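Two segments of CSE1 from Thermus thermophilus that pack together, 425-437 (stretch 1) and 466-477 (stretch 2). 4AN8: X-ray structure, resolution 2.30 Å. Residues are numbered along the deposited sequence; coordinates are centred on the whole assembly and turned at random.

Stretch 1 (425-437) NSLPLERLYWHAL
Stretch 2, residues 466-477: LEAWKATRRFLG

The most striking feature of this contact is how closely the backbones approach at one small residue: the CB of Ala468 lies 3.3 Å from the backbone O of Leu429, and the CA atoms of Leu429 and Ala468 are only 5.0 Å apart. The Ala468 CA-to-CB bond points toward stretch 1, and its methyl group is the part that meets the partner helix. It meets the first turn of helix 429-437, with its CB 3.6 Å from Tyr433 N, 3.7 Å from Leu432 CB and 3.9 Å from Leu429 CD1. The carbonyl it touches is already engaged, since Tyr433 N donates to Leu429 O at 3.1 Å.

Helix 429-437 runs nearly antiparallel to helix 466-476, with an angle of 150° between their N-to-C directions and a closest axial approach of 8.1 Å. Stretch 1 enters as the end of an earlier helix, Asn425 and Ser426, and leaves helical geometry at Leu427 (phi/psi -63/134). Pro428 (-78/8) then occupies the N-cap position, its O accepting from Leu432 N at 3.1 Å. Stretch 2 is helical through Leu476, and Gly477 (-80/11) is the first residue to leave helical phi/psi, its N donating to Arg473 O at 2.6 Å.

The CA atoms of Pro428 and Thr472 are 5.8 Å apart. The Pro428 CA-to-CB bond points toward stretch 2, and its ring, puckered C-gamma endo, places CG 3.6 Å from Thr472 OG1, 3.7 Å from Ala471 O and 4.2 Å from Ala471 CB. Thr472 adopts an m rotamer (chi1 -56°) that turns its hydroxyl back onto its own helix, where OG1 donates to Ala468 O at 3.0 Å, and the same oxygen lies 3.5 Å from Leu429 CB. No hydrogen bond crosses between the stretches, and the 538 Å² buried, both sides summed, is held by packing.

Leu429, with chi1 t and chi2 p, starts sideways, but its end comes nearer to stretch 2. Its CD1 reaches 3.7 Å from Trp469 N and 4.2 Å from Trp469 CB, lying at the edge of the indole near the ring plane. The tryptophan, chi1 173°, otherwise points away. One turn further along stretch 1, Leu432 (chi1 -89°, chi2 82°) points toward the partner helix and brings CD2 to 3.9 Å from Ala471 CB. Ala436 also points toward it, its CB 3.9 Å from OE1 of Glu467, a poorly ordered side chain with chi1 and chi2 both t.

Near the C-terminal end of stretch 2, Leu427 (chi1 m, chi2 t) directs CD2 into a cluster, 4.1 Å from Phe475 CE1 and 4.2 Å from both Leu476 CD2 and Thr472 CG2. Phe475, chi1 178° and chi2 -69°, points toward stretch 1; its ring is approached obliquely by Leu427 CD2, by Pro428 CD, 4.4 Å from Phe475 CD2, and by Ser426 OG (chi1 81°), 3.9 Å from Phe475 CZ.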

# COMPACT_ATOMS: atom_id res chain seq x y z
N ASN A 425 26.59 2.24 13.98
CA ASN A 425 25.36 1.50 13.75
C ASN A 425 24.83 0.88 15.03
O ASN A 425 23.62 0.83 15.25
CB ASN A 425 25.58 0.43 12.68
CG ASN A 425 25.84 1.02 11.31
OD1 ASN A 425 26.04 2.23 11.16
ND2 ASN A 425 25.86 0.17 10.29
N SER A 426 25.74 0.40 15.89
CA SER A 426 25.34 -0.26 17.13
C SER A 426 24.84 0.73 18.19
O SER A 426 24.10 0.34 19.09
CB SER A 426 26.47 -1.12 17.69
OG SER A 426 27.42 -0.34 18.40
N LEU A 427 25.25 1.99 18.08
CA LEU A 427 24.77 3.01 19.00
C LEU A 427 23.27 3.15 18.84
O LEU A 427 22.78 3.21 17.72
CB LEU A 427 25.47 4.35 18.74
CG LEU A 427 27.00 4.40 18.90
CD1 LEU A 427 27.54 5.71 18.36
CD2 LEU A 427 27.41 4.21 20.36
N PRO A 428 22.53 3.20 19.95
CA PRO A 428 21.06 3.29 19.92
C PRO A 428 20.51 4.69 19.63
O PRO A 428 19.30 4.90 19.72
CB PRO A 428 20.67 2.91 21.35
CG PRO A 428 21.86 3.30 22.18
CD PRO A 428 23.05 3.04 21.32
N LEU A 429 21.36 5.64 19.27
CA LEU A 429 20.92 7.03 19.21
C LEU A 429 19.86 7.31 18.12
O LEU A 429 18.77 7.80 18.41
CB LEU A 429 22.14 7.95 19.08
CG LEU A 429 21.82 9.44 19.16
CD1 LEU A 429 21.24 9.74 20.51
CD2 LEU A 429 23.09 10.26 18.89
N GLU A 430 20.18 6.99 16.87
CA GLU A 430 19.28 7.34 15.76
C GLU A 430 18.05 6.45 15.74
O GLU A 430 16.93 6.92 15.53
CB GLU A 430 20.01 7.22 14.42
CG GLU A 430 21.04 8.29 14.15
CD GLU A 430 21.79 8.01 12.87
OE1 GLU A 430 21.24 8.30 11.78
OE2 GLU A 430 22.92 7.47 12.95
N ARG A 431 18.27 5.15 15.96
CA ARG A 431 17.18 4.19 16.02
C ARG A 431 16.13 4.61 17.05
O ARG A 431 14.94 4.57 16.77
CB ARG A 431 17.71 2.79 16.32
CG ARG A 431 16.66 1.71 16.41
CD ARG A 431 17.28 0.31 16.52
NE ARG A 431 18.16 0.15 17.68
CZ ARG A 431 17.74 -0.06 18.93
NH1 ARG A 431 16.44 -0.10 19.20
NH2 ARG A 431 18.61 -0.20 19.91
N LEU A 432 16.57 5.04 18.23
CA LEU A 432 15.59 5.37 19.27
C LEU A 432 14.90 6.72 19.07
O LEU A 432 13.72 6.87 19.35
CB LEU A 432 16.21 5.29 20.67
CG LEU A 432 16.11 3.90 21.30
CD1 LEU A 432 17.22 3.02 20.77
CD2 LEU A 432 16.17 3.98 22.82
N TYR A 433 15.65 7.70 18.59
CA TYR A 433 15.04 8.98 18.22
C TYR A 433 13.85 8.71 17.28
O TYR A 433 12.72 9.07 17.58
CB TYR A 433 16.10 9.85 17.55
CG TYR A 433 15.57 11.15 16.97
CD1 TYR A 433 15.05 12.14 17.79
CD2 TYR A 433 15.62 11.39 15.60
CE1 TYR A 433 14.58 13.33 17.27
CE2 TYR A 433 15.15 12.59 15.07
CZ TYR A 433 14.63 13.55 15.91
OH TYR A 433 14.16 14.74 15.41
N TRP A 434 14.11 8.06 16.15
CA TRP A 434 13.07 7.80 15.16
C TRP A 434 11.96 6.89 15.68
O TRP A 434 10.77 7.15 15.46
CB TRP A 434 13.68 7.26 13.87
CG TRP A 434 14.45 8.32 13.17
CD1 TRP A 434 15.79 8.34 12.95
CD2 TRP A 434 13.93 9.54 12.62
NE1 TRP A 434 16.14 9.50 12.28
CE2 TRP A 434 15.01 10.24 12.06
CE3 TRP A 434 12.65 10.09 12.52
CZ2 TRP A 434 14.85 11.49 11.43
CZ3 TRP A 434 12.49 11.33 11.90
CH2 TRP A 434 13.58 12.01 11.36
N HIS A 435 12.33 5.84 16.39
CA HIS A 435 11.33 4.96 17.00
C HIS A 435 10.41 5.73 17.95
O HIS A 435 9.19 5.51 17.96
CB HIS A 435 11.99 3.81 17.74
CG HIS A 435 11.00 2.87 18.36
ND1 HIS A 435 10.77 1.60 17.87
CD2 HIS A 435 10.16 3.03 19.41
CE1 HIS A 435 9.84 1.02 18.60
NE2 HIS A 435 9.45 1.86 19.54
N ALA A 436 10.98 6.62 18.74
CA ALA A 436 10.15 7.42 19.64
C ALA A 436 9.20 8.30 18.86
O ALA A 436 8.05 8.47 19.26
CB ALA A 436 11.01 8.27 20.54
N LEU A 437 9.67 8.87 17.75
CA LEU A 437 8.84 9.75 16.92
C LEU A 437 7.74 8.98 16.16
O LEU A 437 6.66 9.53 15.92
CB LEU A 437 9.71 10.53 15.95
CG LEU A 437 10.67 11.54 16.61
CD1 LEU A 437 11.33 12.36 15.52
CD2 LEU A 437 9.91 12.44 17.56
N LEU A 466 16.27 13.29 24.04
CA LEU A 466 16.67 13.02 25.44
C LEU A 466 16.64 11.54 25.78
O LEU A 466 17.58 11.01 26.34
CB LEU A 466 15.76 13.76 26.42
CG LEU A 466 16.07 15.23 26.64
CD1 LEU A 466 14.93 15.93 27.36
CD2 LEU A 466 17.37 15.38 27.40
N GLU A 467 15.54 10.89 25.44
CA GLU A 467 15.41 9.45 25.65
C GLU A 467 16.47 8.66 24.90
O GLU A 467 16.96 7.65 25.38
CB GLU A 467 14.00 9.00 25.24
CG GLU A 467 13.68 7.56 25.58
CD GLU A 467 12.20 7.24 25.41
OE1 GLU A 467 11.61 7.62 24.37
OE2 GLU A 467 11.62 6.63 26.33
N ALA A 468 16.83 9.10 23.70
CA ALA A 468 17.76 8.34 22.88
C ALA A 468 19.21 8.54 23.32
O ALA A 468 20.03 7.63 23.26
CB ALA A 468 17.60 8.69 21.39
N TRP A 469 19.52 9.76 23.75
CA TRP A 469 20.86 10.04 24.23
C TRP A 469 21.09 9.35 25.59
O TRP A 469 22.14 8.72 25.81
CB TRP A 469 21.11 11.56 24.29
CG TRP A 469 22.41 11.90 24.93
CD1 TRP A 469 22.59 12.53 26.13
CD2 TRP A 469 23.72 11.60 24.43
NE1 TRP A 469 23.93 12.64 26.40
CE2 TRP A 469 24.64 12.08 25.38
CE3 TRP A 469 24.20 10.97 23.28
CZ2 TRP A 469 26.01 11.95 25.21
CZ3 TRP A 469 25.57 10.84 23.11
CH2 TRP A 469 26.46 11.33 24.08
N LYS A 470 20.09 9.42 26.47
CA LYS A 470 20.13 8.67 27.72
C LYS A 470 20.54 7.22 27.47
O LYS A 470 21.39 6.68 28.17
CB LYS A 470 18.78 8.72 28.45
CG LYS A 470 18.74 7.87 29.72
CD LYS A 470 17.41 8.03 30.44
CE LYS A 470 17.20 6.95 31.50
NZ LYS A 470 18.16 7.06 32.65
N ALA A 471 19.94 6.60 26.46
CA ALA A 471 20.22 5.20 26.16
C ALA A 471 21.63 5.00 25.63
O ALA A 471 22.23 3.94 25.81
CB ALA A 471 19.19 4.65 25.18
N THR A 472 22.16 6.02 24.97
CA THR A 472 23.52 5.95 24.42
C THR A 472 24.56 6.17 25.53
O THR A 472 25.61 5.55 25.52
CB THR A 472 23.72 7.00 23.30
OG1 THR A 472 22.72 6.81 22.29
CG2 THR A 472 25.09 6.88 22.66
N ARG A 473 24.25 7.07 26.47
CA ARG A 473 25.06 7.25 27.68
C ARG A 473 25.21 5.91 28.38
O ARG A 473 26.33 5.45 28.64
CB ARG A 473 24.40 8.23 28.64
CG ARG A 473 24.68 9.68 28.35
CD ARG A 473 24.34 10.56 29.56
NE ARG A 473 25.17 10.23 30.72
CZ ARG A 473 26.26 10.90 31.08
NH1 ARG A 473 26.66 11.96 30.37
NH2 ARG A 473 26.96 10.53 32.15
N ARG A 474 24.07 5.28 28.67
CA ARG A 474 24.03 3.96 29.28
C ARG A 474 24.97 3.00 28.57
O ARG A 474 25.67 2.21 29.21
CB ARG A 474 22.59 3.43 29.26
CG ARG A 474 22.31 2.35 30.28
CD ARG A 474 20.91 1.80 30.11
NE ARG A 474 19.88 2.75 30.50
CZ ARG A 474 18.88 3.12 29.70
NH1 ARG A 474 18.81 2.61 28.47
NH2 ARG A 474 17.98 4.00 30.12
N PHE A 475 25.01 3.07 27.25
CA PHE A 475 25.87 2.21 26.45
C PHE A 475 27.33 2.67 26.57
O PHE A 475 28.24 1.85 26.74
CB PHE A 475 25.42 2.27 24.98
CG PHE A 475 26.27 1.46 24.04
CD1 PHE A 475 27.57 1.84 23.75
CD2 PHE A 475 25.75 0.32 23.44
CE1 PHE A 475 28.34 1.09 22.88
CE2 PHE A 475 26.51 -0.43 22.56
CZ PHE A 475 27.81 -0.05 22.28
N LEU A 476 27.55 3.97 26.48
CA LEU A 476 28.89 4.51 26.54
C LEU A 476 29.52 4.39 27.94
O LEU A 476 30.74 4.37 28.07
CB LEU A 476 28.91 5.97 26.09
CG LEU A 476 28.58 6.17 24.60
CD1 LEU A 476 28.51 7.66 24.26
CD2 LEU A 476 29.60 5.44 23.72
N GLY A 477 28.69 4.31 28.96
CA GLY A 477 29.19 4.38 30.32
C GLY A 477 29.80 3.11 30.89
O GLY A 477 30.07 3.05 32.08